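Local structure of acyl-CoA hydrolase (Bacillus cereus, 1Y7U) at residues A[45-50]-A[118-123]; A[52-57]-A[94-99]; A[89-94]-A[134-139]. The protein binds coenzyme A and probably hydrolyses long-chain fatty acyl-CoA thioesters to free fatty acid and coenzyme A. All blocks are in the same frame, centred on the assembly; numbering follows the deposited sequence.

Contact 1 (A[45-50]-A[118-123]); sequences EMDMVA and SFVTFV. With COA (coenzyme A), chain F.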
# COMPACT_ATOMS: atom_id res chain seq x y z
N GLU A 45 12.91 -6.04 1.02
CA GLU A 45 13.46 -5.28 2.12
C GLU A 45 14.98 -5.29 2.17
O GLU A 45 15.59 -4.27 2.51
CB GLU A 45 12.90 -5.79 3.44
CG GLU A 45 12.49 -4.68 4.35
CD GLU A 45 11.28 -3.95 3.84
OE1 GLU A 45 10.15 -4.44 4.05
OE2 GLU A 45 11.44 -2.88 3.20
N MSE A 46 15.61 -6.42 1.86
CA MSE A 46 17.06 -6.48 1.89
C MSE A 46 17.63 -5.48 0.90
O MSE A 46 18.53 -4.69 1.23
CB MSE A 46 17.55 -7.88 1.51
CG MSE A 46 17.13 -8.96 2.47
SE MSE A 46 17.84 -10.66 1.91
CE MSE A 46 18.88 -11.07 3.48
N ASP A 47 17.10 -5.51 -0.32
CA ASP A 47 17.53 -4.60 -1.37
C ASP A 47 17.31 -3.15 -0.97
O ASP A 47 18.18 -2.29 -1.18
CB ASP A 47 16.76 -4.92 -2.67
CG ASP A 47 17.06 -3.93 -3.79
OD1 ASP A 47 18.21 -3.87 -4.25
OD2 ASP A 47 16.13 -3.20 -4.21
N MSE A 48 16.16 -2.87 -0.37
CA MSE A 48 15.81 -1.52 0.03
C MSE A 48 16.80 -0.92 1.00
O MSE A 48 17.39 0.14 0.75
CB MSE A 48 14.42 -1.51 0.67
CG MSE A 48 13.93 -0.13 1.08
SE MSE A 48 13.82 1.13 -0.40
CE MSE A 48 15.35 2.19 0.05
N VAL A 49 16.98 -1.60 2.11
CA VAL A 49 17.88 -1.15 3.15
C VAL A 49 19.32 -1.08 2.62
O VAL A 49 20.11 -0.24 3.04
CB VAL A 49 17.73 -2.10 4.36
CG1 VAL A 49 18.84 -3.13 4.37
CG2 VAL A 49 17.66 -1.30 5.63
N ALA A 50 19.64 -1.96 1.67
CA ALA A 50 20.97 -1.99 1.08
C ALA A 50 21.20 -0.84 0.10
O ALA A 50 22.31 -0.32 -0.02
CB ALA A 50 21.17 -3.30 0.36
N SER A 118 22.84 -12.00 2.88
CA SER A 118 23.17 -11.97 1.46
C SER A 118 24.01 -10.75 1.13
O SER A 118 24.29 -9.92 2.00
CB SER A 118 21.89 -11.98 0.62
OG SER A 118 22.18 -12.22 -0.74
N PHE A 119 24.42 -10.65 -0.12
CA PHE A 119 25.20 -9.52 -0.57
C PHE A 119 24.46 -8.97 -1.77
O PHE A 119 24.06 -9.72 -2.65
CB PHE A 119 26.60 -9.94 -0.99
CG PHE A 119 27.42 -10.50 0.13
CD1 PHE A 119 27.21 -11.80 0.58
CD2 PHE A 119 28.41 -9.73 0.74
CE1 PHE A 119 27.97 -12.33 1.63
CE2 PHE A 119 29.17 -10.24 1.78
CZ PHE A 119 28.95 -11.54 2.23
N VAL A 120 24.27 -7.66 -1.79
CA VAL A 120 23.58 -7.04 -2.90
C VAL A 120 24.61 -6.13 -3.54
O VAL A 120 25.31 -5.39 -2.85
CB VAL A 120 22.37 -6.23 -2.44
CG1 VAL A 120 21.49 -5.89 -3.64
CG2 VAL A 120 21.57 -7.01 -1.40
N THR A 121 24.72 -6.20 -4.86
CA THR A 121 25.69 -5.37 -5.55
C THR A 121 25.02 -4.15 -6.17
O THR A 121 24.01 -4.28 -6.86
CB THR A 121 26.40 -6.18 -6.67
OG1 THR A 121 26.99 -7.35 -6.10
CG2 THR A 121 27.48 -5.35 -7.33
N PHE A 122 25.58 -2.98 -5.91
CA PHE A 122 25.06 -1.73 -6.46
C PHE A 122 26.11 -1.01 -7.30
O PHE A 122 27.31 -1.12 -7.04
CB PHE A 122 24.59 -0.79 -5.33
CG PHE A 122 23.30 -1.21 -4.67
CD1 PHE A 122 23.30 -2.13 -3.63
CD2 PHE A 122 22.09 -0.69 -5.11
CE1 PHE A 122 22.10 -2.53 -3.04
CE2 PHE A 122 20.89 -1.08 -4.53
CZ PHE A 122 20.90 -2.01 -3.50
N VAL A 123 25.66 -0.27 -8.31
CA VAL A 123 26.57 0.49 -9.17
C VAL A 123 26.16 1.95 -9.15
O VAL A 123 25.01 2.30 -9.45
CB VAL A 123 26.51 0.01 -10.64
CG1 VAL A 123 27.33 0.95 -11.52
CG2 VAL A 123 27.03 -1.41 -10.74
N1A COA F . 26.72 -8.34 -10.90
C2A COA F . 27.59 -7.68 -10.11
N3A COA F . 28.23 -6.57 -10.57
C4A COA F . 28.01 -6.13 -11.79
C5A COA F . 27.11 -6.76 -12.58
C6A COA F . 26.44 -7.89 -12.15
N6A COA F . 25.34 -8.35 -12.74
N7A COA F . 27.09 -6.11 -13.71
C8A COA F . 27.91 -5.09 -13.65
N9A COA F . 28.51 -5.10 -12.48
C1B COA F . 29.44 -4.05 -12.03
C2B COA F . 30.90 -4.41 -12.08
O2B COA F . 31.25 -4.85 -10.80
C3B COA F . 31.63 -3.12 -12.41
O3B COA F . 32.26 -2.83 -11.23
P3B COA F . 33.55 -2.07 -10.95
O7A COA F . 33.49 -1.76 -9.60
O8A COA F . 33.83 -0.89 -11.63
O9A COA F . 34.63 -2.91 -11.07
C4B COA F . 30.48 -2.17 -12.61
O4B COA F . 29.40 -2.98 -12.91
C5B COA F . 30.64 -1.22 -13.74
O5B COA F . 30.02 -1.76 -14.88
P1A COA F . 30.30 -1.29 -16.37
O1A COA F . 30.87 -2.36 -17.19
O2A COA F . 31.25 -0.17 -16.40
O3A COA F . 28.92 -0.92 -17.05
P2A COA F . 27.55 -1.71 -17.06
O4A COA F . 27.68 -3.16 -17.29
O5A COA F . 26.77 -1.12 -18.12
O6A COA F . 26.84 -1.44 -15.67
CBP COA F . 24.62 -2.46 -15.41
CCP COA F . 25.47 -1.20 -15.43
CDP COA F . 25.15 -3.55 -16.30
CEP COA F . 24.56 -3.01 -14.01
CAP COA F . 23.30 -2.16 -16.13
OAP COA F . 23.21 -2.87 -17.34
C9P COA F . 22.02 -1.76 -15.48
O9P COA F . 21.65 -0.43 -15.48
N8P COA F . 21.28 -2.67 -14.92
C7P COA F . 20.51 -2.40 -13.75
C6P COA F . 19.82 -1.05 -13.69
C5P COA F . 18.58 -1.06 -12.85
O5P COA F . 17.67 -0.23 -13.06
N4P COA F . 18.53 -1.97 -11.92
C3P COA F . 17.28 -2.43 -11.42
C2P COA F . 16.70 -3.40 -12.41
S1P COA F . 15.28 -2.73 -13.20

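Contact 2 (A[52-57]-A[94-99]); sequences ISASRH and TSMEVF. With COA (coenzyme A), chain F.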
# COMPACT_ATOMS: atom_id res chain seq x y z
N ILE A 52 20.08 1.97 0.46
CA ILE A 52 20.32 3.14 1.29
C ILE A 52 21.79 3.15 1.68
O ILE A 52 22.43 4.19 1.66
CB ILE A 52 19.43 3.13 2.56
CG1 ILE A 52 17.96 3.30 2.16
CG2 ILE A 52 19.86 4.25 3.50
CD1 ILE A 52 17.00 3.23 3.31
N SER A 53 22.32 1.98 2.03
CA SER A 53 23.73 1.88 2.39
C SER A 53 24.56 2.30 1.19
O SER A 53 25.54 3.04 1.32
CB SER A 53 24.11 0.45 2.78
OG SER A 53 23.58 0.08 4.04
N ALA A 54 24.17 1.84 0.02
CA ALA A 54 24.88 2.17 -1.19
C ALA A 54 24.98 3.68 -1.38
O ALA A 54 26.05 4.21 -1.66
CB ALA A 54 24.20 1.53 -2.39
N SER A 55 23.87 4.40 -1.23
CA SER A 55 23.92 5.84 -1.43
C SER A 55 24.59 6.59 -0.29
O SER A 55 25.16 7.66 -0.50
CB SER A 55 22.52 6.38 -1.69
OG SER A 55 21.64 5.97 -0.67
N ARG A 56 24.53 6.06 0.93
CA ARG A 56 25.19 6.73 2.04
C ARG A 56 26.70 6.72 1.80
O ARG A 56 27.39 7.71 2.02
CB ARG A 56 24.88 6.05 3.36
CG ARG A 56 23.71 6.66 4.08
CD ARG A 56 23.50 6.04 5.45
NE ARG A 56 22.41 6.73 6.15
CZ ARG A 56 21.84 6.30 7.27
NH1 ARG A 56 22.25 5.18 7.85
NH2 ARG A 56 20.86 7.00 7.82
N HIS A 57 27.21 5.58 1.34
CA HIS A 57 28.63 5.42 1.09
C HIS A 57 29.06 6.22 -0.13
O HIS A 57 30.00 7.01 -0.06
CB HIS A 57 28.95 3.94 0.86
CG HIS A 57 30.39 3.65 0.55
ND1 HIS A 57 31.29 3.24 1.51
CD2 HIS A 57 31.08 3.69 -0.62
CE1 HIS A 57 32.46 3.02 0.94
NE2 HIS A 57 32.36 3.28 -0.35
N THR A 94 33.64 1.28 -9.42
CA THR A 94 32.35 1.88 -9.62
C THR A 94 31.21 1.19 -8.87
O THR A 94 30.16 1.78 -8.66
CB THR A 94 32.06 1.88 -11.14
OG1 THR A 94 32.03 3.23 -11.61
CG2 THR A 94 30.78 1.16 -11.46
N SER A 95 31.43 -0.05 -8.45
CA SER A 95 30.40 -0.80 -7.74
C SER A 95 30.76 -1.07 -6.30
O SER A 95 31.90 -0.86 -5.88
CB SER A 95 30.17 -2.13 -8.43
OG SER A 95 31.34 -2.92 -8.38
N MSE A 96 29.79 -1.55 -5.54
CA MSE A 96 30.00 -1.85 -4.13
C MSE A 96 29.12 -3.02 -3.71
O MSE A 96 28.01 -3.17 -4.21
CB MSE A 96 29.71 -0.61 -3.30
CG MSE A 96 28.47 0.11 -3.76
SE MSE A 96 28.52 2.00 -3.42
CE MSE A 96 28.65 1.90 -1.52
N GLU A 97 29.63 -3.86 -2.81
CA GLU A 97 28.85 -4.98 -2.33
C GLU A 97 28.35 -4.69 -0.94
O GLU A 97 29.12 -4.39 -0.03
CB GLU A 97 29.66 -6.26 -2.32
CG GLU A 97 29.79 -6.88 -3.67
CD GLU A 97 30.10 -8.34 -3.58
OE1 GLU A 97 29.16 -9.12 -3.33
OE2 GLU A 97 31.28 -8.71 -3.74
N VAL A 98 27.03 -4.77 -0.79
CA VAL A 98 26.41 -4.49 0.49
C VAL A 98 25.96 -5.77 1.14
O VAL A 98 25.22 -6.57 0.55
CB VAL A 98 25.21 -3.55 0.30
CG1 VAL A 98 24.64 -3.17 1.65
CG2 VAL A 98 25.62 -2.32 -0.49
N PHE A 99 26.43 -5.98 2.36
CA PHE A 99 26.05 -7.16 3.12
C PHE A 99 24.73 -6.83 3.80
O PHE A 99 24.51 -5.71 4.26
CB PHE A 99 27.10 -7.48 4.18
CG PHE A 99 26.73 -8.63 5.06
CD1 PHE A 99 26.70 -9.93 4.57
CD2 PHE A 99 26.33 -8.41 6.38
CE1 PHE A 99 26.28 -11.00 5.37
CE2 PHE A 99 25.91 -9.47 7.20
CZ PHE A 99 25.88 -10.77 6.69
N1A COA F . 26.72 -8.34 -10.90
C2A COA F . 27.59 -7.68 -10.11
N3A COA F . 28.23 -6.57 -10.57
C4A COA F . 28.01 -6.13 -11.79
C5A COA F . 27.11 -6.76 -12.58
C6A COA F . 26.44 -7.89 -12.15
N6A COA F . 25.34 -8.35 -12.74
N7A COA F . 27.09 -6.11 -13.71
C8A COA F . 27.91 -5.09 -13.65
N9A COA F . 28.51 -5.10 -12.48
C1B COA F . 29.44 -4.05 -12.03
C2B COA F . 30.90 -4.41 -12.08
O2B COA F . 31.25 -4.85 -10.80
C3B COA F . 31.63 -3.12 -12.41
O3B COA F . 32.26 -2.83 -11.23
P3B COA F . 33.55 -2.07 -10.95
O7A COA F . 33.49 -1.76 -9.60
O8A COA F . 33.83 -0.89 -11.63
O9A COA F . 34.63 -2.91 -11.07
C4B COA F . 30.48 -2.17 -12.61
O4B COA F . 29.40 -2.98 -12.91
C5B COA F . 30.64 -1.22 -13.74
O5B COA F . 30.02 -1.76 -14.88
P1A COA F . 30.30 -1.29 -16.37
O1A COA F . 30.87 -2.36 -17.19
O2A COA F . 31.25 -0.17 -16.40
O3A COA F . 28.92 -0.92 -17.05
P2A COA F . 27.55 -1.71 -17.06
O4A COA F . 27.68 -3.16 -17.29
O5A COA F . 26.77 -1.12 -18.12
O6A COA F . 26.84 -1.44 -15.67
CBP COA F . 24.62 -2.46 -15.41
CCP COA F . 25.47 -1.20 -15.43
CDP COA F . 25.15 -3.55 -16.30
CEP COA F . 24.56 -3.01 -14.01
CAP COA F . 23.30 -2.16 -16.13
OAP COA F . 23.21 -2.87 -17.34
C9P COA F . 22.02 -1.76 -15.48
O9P COA F . 21.65 -0.43 -15.48
N8P COA F . 21.28 -2.67 -14.92
C7P COA F . 20.51 -2.40 -13.75
C6P COA F . 19.82 -1.05 -13.69
C5P COA F . 18.58 -1.06 -12.85
O5P COA F . 17.67 -0.23 -13.06
N4P COA F . 18.53 -1.97 -11.92
C3P COA F . 17.28 -2.43 -11.42
C2P COA F . 16.70 -3.40 -12.41
S1P COA F . 15.28 -2.73 -13.20

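Contact 3 (A[89-94]-A[134-139]); sequences IWTGRT and VPRVIP. With COA (coenzyme A), chain F.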
# COMPACT_ATOMS: atom_id res chain seq x y z
N ILE A 89 30.77 -3.54 2.29
CA ILE A 89 32.00 -4.15 2.79
C ILE A 89 33.05 -4.25 1.73
O ILE A 89 34.24 -4.19 2.02
CB ILE A 89 31.84 -5.57 3.33
CG1 ILE A 89 30.52 -6.14 2.85
CG2 ILE A 89 32.07 -5.59 4.83
CD1 ILE A 89 30.58 -7.61 2.67
N TRP A 90 32.64 -4.44 0.48
CA TRP A 90 33.59 -4.57 -0.60
C TRP A 90 33.28 -3.52 -1.65
O TRP A 90 32.12 -3.24 -1.91
CB TRP A 90 33.50 -5.96 -1.21
CG TRP A 90 34.41 -6.19 -2.39
CD1 TRP A 90 35.64 -6.78 -2.38
CD2 TRP A 90 34.14 -5.85 -3.76
NE1 TRP A 90 36.16 -6.82 -3.65
CE2 TRP A 90 35.26 -6.25 -4.52
CE3 TRP A 90 33.07 -5.23 -4.41
CZ2 TRP A 90 35.33 -6.07 -5.90
CZ3 TRP A 90 33.14 -5.04 -5.78
CH2 TRP A 90 34.27 -5.46 -6.51
N THR A 91 34.31 -2.94 -2.25
CA THR A 91 34.09 -1.96 -3.30
C THR A 91 34.97 -2.20 -4.49
O THR A 91 36.11 -2.63 -4.36
CB THR A 91 34.33 -0.50 -2.85
OG1 THR A 91 35.54 -0.42 -2.08
CG2 THR A 91 33.15 0.01 -2.07
N GLY A 92 34.42 -1.92 -5.66
CA GLY A 92 35.16 -2.05 -6.90
C GLY A 92 35.54 -0.63 -7.19
O GLY A 92 35.79 0.14 -6.26
N ARG A 93 35.58 -0.24 -8.45
CA ARG A 93 35.93 1.13 -8.77
C ARG A 93 34.63 1.92 -8.83
O ARG A 93 34.53 3.05 -8.34
CB ARG A 93 36.61 1.19 -10.13
CG ARG A 93 36.81 2.59 -10.62
CD ARG A 93 37.14 2.61 -12.09
NE ARG A 93 37.00 3.95 -12.62
CZ ARG A 93 36.07 4.31 -13.50
NH1 ARG A 93 35.20 3.41 -13.96
NH2 ARG A 93 36.01 5.57 -13.92
N THR A 94 33.64 1.28 -9.42
CA THR A 94 32.35 1.88 -9.62
C THR A 94 31.21 1.19 -8.87
O THR A 94 30.16 1.78 -8.66
CB THR A 94 32.06 1.88 -11.14
OG1 THR A 94 32.03 3.23 -11.61
CG2 THR A 94 30.78 1.16 -11.46
N VAL A 134 33.60 5.29 -6.82
CA VAL A 134 33.03 5.23 -5.48
C VAL A 134 34.13 5.12 -4.42
O VAL A 134 35.15 4.49 -4.65
CB VAL A 134 32.10 4.00 -5.39
CG1 VAL A 134 32.07 3.45 -3.97
CG2 VAL A 134 30.72 4.37 -5.86
N PRO A 135 33.92 5.72 -3.25
CA PRO A 135 34.94 5.65 -2.19
C PRO A 135 35.36 4.21 -1.92
O PRO A 135 34.72 3.27 -2.38
CB PRO A 135 34.23 6.27 -0.99
CG PRO A 135 33.33 7.27 -1.62
CD PRO A 135 32.76 6.50 -2.80
N ARG A 136 36.45 4.03 -1.18
CA ARG A 136 36.92 2.70 -0.86
C ARG A 136 36.35 2.40 0.52
O ARG A 136 36.11 3.32 1.29
CB ARG A 136 38.46 2.67 -0.82
CG ARG A 136 39.06 1.29 -0.62
CD ARG A 136 40.59 1.31 -0.63
NE ARG A 136 41.17 -0.00 -0.34
CZ ARG A 136 41.05 -1.08 -1.11
NH1 ARG A 136 40.37 -1.02 -2.25
NH2 ARG A 136 41.61 -2.22 -0.75
N VAL A 137 36.10 1.13 0.82
CA VAL A 137 35.56 0.78 2.13
C VAL A 137 36.71 0.36 3.01
O VAL A 137 37.71 -0.17 2.52
CB VAL A 137 34.61 -0.43 2.09
CG1 VAL A 137 33.79 -0.49 3.35
CG2 VAL A 137 33.73 -0.38 0.90
N ILE A 138 36.59 0.59 4.30
CA ILE A 138 37.62 0.15 5.22
C ILE A 138 36.94 -0.51 6.41
O ILE A 138 36.27 0.13 7.22
CB ILE A 138 38.59 1.31 5.66
CG1 ILE A 138 38.68 1.37 7.18
CG2 ILE A 138 38.17 2.63 5.03
CD1 ILE A 138 39.63 2.44 7.71
N PRO A 139 37.06 -1.84 6.48
CA PRO A 139 36.51 -2.72 7.52
C PRO A 139 37.21 -2.48 8.86
O PRO A 139 38.43 -2.53 8.93
CB PRO A 139 36.81 -4.11 6.98
CG PRO A 139 36.82 -3.90 5.47
CD PRO A 139 37.57 -2.63 5.34
N1A COA F . 26.72 -8.34 -10.90
C2A COA F . 27.59 -7.68 -10.11
N3A COA F . 28.23 -6.57 -10.57
C4A COA F . 28.01 -6.13 -11.79
C5A COA F . 27.11 -6.76 -12.58
C6A COA F . 26.44 -7.89 -12.15
N6A COA F . 25.34 -8.35 -12.74
N7A COA F . 27.09 -6.11 -13.71
C8A COA F . 27.91 -5.09 -13.65
N9A COA F . 28.51 -5.10 -12.48
C1B COA F . 29.44 -4.05 -12.03
C2B COA F . 30.90 -4.41 -12.08
O2B COA F . 31.25 -4.85 -10.80
C3B COA F . 31.63 -3.12 -12.41
O3B COA F . 32.26 -2.83 -11.23
P3B COA F . 33.55 -2.07 -10.95
O7A COA F . 33.49 -1.76 -9.60
O8A COA F . 33.83 -0.89 -11.63
O9A COA F . 34.63 -2.91 -11.07
C4B COA F . 30.48 -2.17 -12.61
O4B COA F . 29.40 -2.98 -12.91
C5B COA F . 30.64 -1.22 -13.74
O5B COA F . 30.02 -1.76 -14.88
P1A COA F . 30.30 -1.29 -16.37
O1A COA F . 30.87 -2.36 -17.19
O2A COA F . 31.25 -0.17 -16.40
O3A COA F . 28.92 -0.92 -17.05
P2A COA F . 27.55 -1.71 -17.06
O4A COA F . 27.68 -3.16 -17.29
O5A COA F . 26.77 -1.12 -18.12
O6A COA F . 26.84 -1.44 -15.67
CBP COA F . 24.62 -2.46 -15.41
CCP COA F . 25.47 -1.20 -15.43
CDP COA F . 25.15 -3.55 -16.30
CEP COA F . 24.56 -3.01 -14.01
CAP COA F . 23.30 -2.16 -16.13
OAP COA F . 23.21 -2.87 -17.34
C9P COA F . 22.02 -1.76 -15.48
O9P COA F . 21.65 -0.43 -15.48
N8P COA F . 21.28 -2.67 -14.92
C7P COA F . 20.51 -2.40 -13.75
C6P COA F . 19.82 -1.05 -13.69
C5P COA F . 18.58 -1.06 -12.85
O5P COA F . 17.67 -0.23 -13.06
N4P COA F . 18.53 -1.97 -11.92
C3P COA F . 17.28 -2.43 -11.42
C2P COA F . 16.70 -3.40 -12.41
S1P COA F . 15.28 -2.73 -13.20
O HOH W 1 36.06 1.55 -4.27

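Contact 1 (A[45-50]-A[118-123])
This is the centre of the hot-dog fold, where the long helix 39-58 lies against the antiparallel sheet. The helical piece 45-50 crosses strand 118-123 at 52°, with the axes 9.1 Å apart. Asp47 sits across from Val120. On the strand, Ser118, Val120 and Phe122 alternate onto the helix side. Ala50 is the apolar link: its CB lies 3.6 Å from Phe122 CE1 and 4.1 Å from Val120 CG2. The Phe122 ring is met obliquely, at CE1 by Ala50 CB and at its tip CZ by Asp47 OD1. The Asp47 chain has CG anti to the backbone N (chi1 174°). This brings Asp47 OD1 to 3.4 Å from Phe122 CZ, and the carboxylate plane lies within 10° of the ring plane. Asp47 OD1 also passes Val120 CG1 at 3.9 Å. The other oxygen, OD2, takes a weak hydrogen bond from the backbone N of Gly40 of a second subunit. At the other end, selenomethionine Met46 bends at chi3 so that its CE reaches the Ser118 backbone. On the sheet's other face, Thr121 CG2 lies 3.5 Å from N3A of the coenzyme A adenine, and Val123 CG2 touches the ribose. One strand thus serves the core and the bound coenzyme A with alternate residues. The helix-sheet grip is mainly apolar, with one buried carboxylate, whose charge probably depends on polar partners beyond the two segments, including the neighbouring subunit.

Contact 2 (A[52-57]-A[94-99])
Apolar packing joins the central helix of the hot-dog fold, 39-58, to its antiparallel sheet, at the start of strand 95-105 by the coenzyme A pocket. The two run at 132° to each other, with Ala54 opposite Val98. Ser53 CB rests on Val98 CG1 at 3.8 Å, and Ala54 CB approaches SE of selenomethionine Met96 at 4.5 Å. Met96 is the main side chain on the strand. Its CG takes the crowded position between the backbone N and the carbonyl carbon (chi1 43°). The chain then bends at chi3, and its end reaches Ala54 and the His57 ring. A selenium-aromatic contact follows: Met96 SE lies 5.0 Å from the centroid of the His57 ring, 57° off the ring normal. The two side chains slide past each other in opposite directions. Polar ends are met elsewhere. His57 NE2 is hydrogen-bonded to Pro135 O, and Ser53 OG to Ser18 O. Hydrogen bonds gather instead at the coenzyme A end of the strand. Thr94 N reaches O7A of the coenzyme A 3'-phosphate at 3.0 Å, and Ser95 N reaches the same oxygen at 2.9 Å. Ser95 OG is 2.7 Å from O7A as well and close to O3B. The N-H groups of Thr94 and Ser95 converge on one phosphate oxygen, O7A, which should help to offset its negative charge, while the next residues on the helix side keep to the apolar core.

Contact 3 (A[89-94]-A[134-139])
Backbone N-H groups of Arg93 and Thr94 hold part of the 3'-phosphate of coenzyme A. Thr94 N gives a hydrogen bond of 3.1 Å to O8A, and Arg93 N adds a weak one to O7A. Gly92 CA lies 3.2 Å from O7A, so the phosphate sits close against the backbone here. The turn is tied to the other segment by Val134 N, which donates to Arg93 O at 2.9 Å. That bond arrives nearly along the C=O axis, at a C=O...N angle of 162°. Further along, the Thr91 hydroxyl stands between the backbone N and the carbonyl carbon (chi1 44°). There Thr91 OG1 accepts a weak bond of 3.3 Å from Val137 N. A water adds a bridge. It lies within bonding reach of Pro135 O (2.9 Å from the water O), Gly92 O and, weakly, Thr91 OG1.

Segment 89-94 is the end of strand 81-91 of the hot-dog sheet. A classic beta bulge marks it, with Ile89 and Trp90 both facing Glu97 of the next strand. Segment 136-138 runs nearly antiparallel beside it, but pairs in its own small sheet with strand 12-14.

Packing surrounds the polar links. The Thr91 and Val137 side chains cross obliquely, and CG2 of Val137 also passes Thr91 OG1. Val137 CB sits 3.8 Å from Ile89 O. Val134 spreads its branches: its CG1 lies 4.1 Å from Thr91 CG2, while CG2 turns to Thr94 O. His57 of helix 39-58 packs on Thr91, Val134 and Val137. On the other side of the strand, Trp90 points away from 134-139 and packs on helix 142-170, where it meets Arg158, a coenzyme A-binding residue.

How the contacts relate
Contacts 1 and 2 are buried and use successive parts of helix 39-58 against neighbouring strands of one sheet. Backbone pairing joins those strands, as between Val120 N and Val98 O. Contact 3 lies farther out and is only partly buried. It attaches strand 136-138 to the end of strand 81-91, beside the coenzyme A 3'-phosphate. Its links mix polar bonds, a water and valine packing, whereas contacts 1 and 2 are mostly apolar between their segments. Contacts 2 and 3 share Thr94, and the end of helix 39-58 reaches both. All three touch the same coenzyme A: contact 1 at the adenine and ribose, the other two chiefly at the 3'-phosphate.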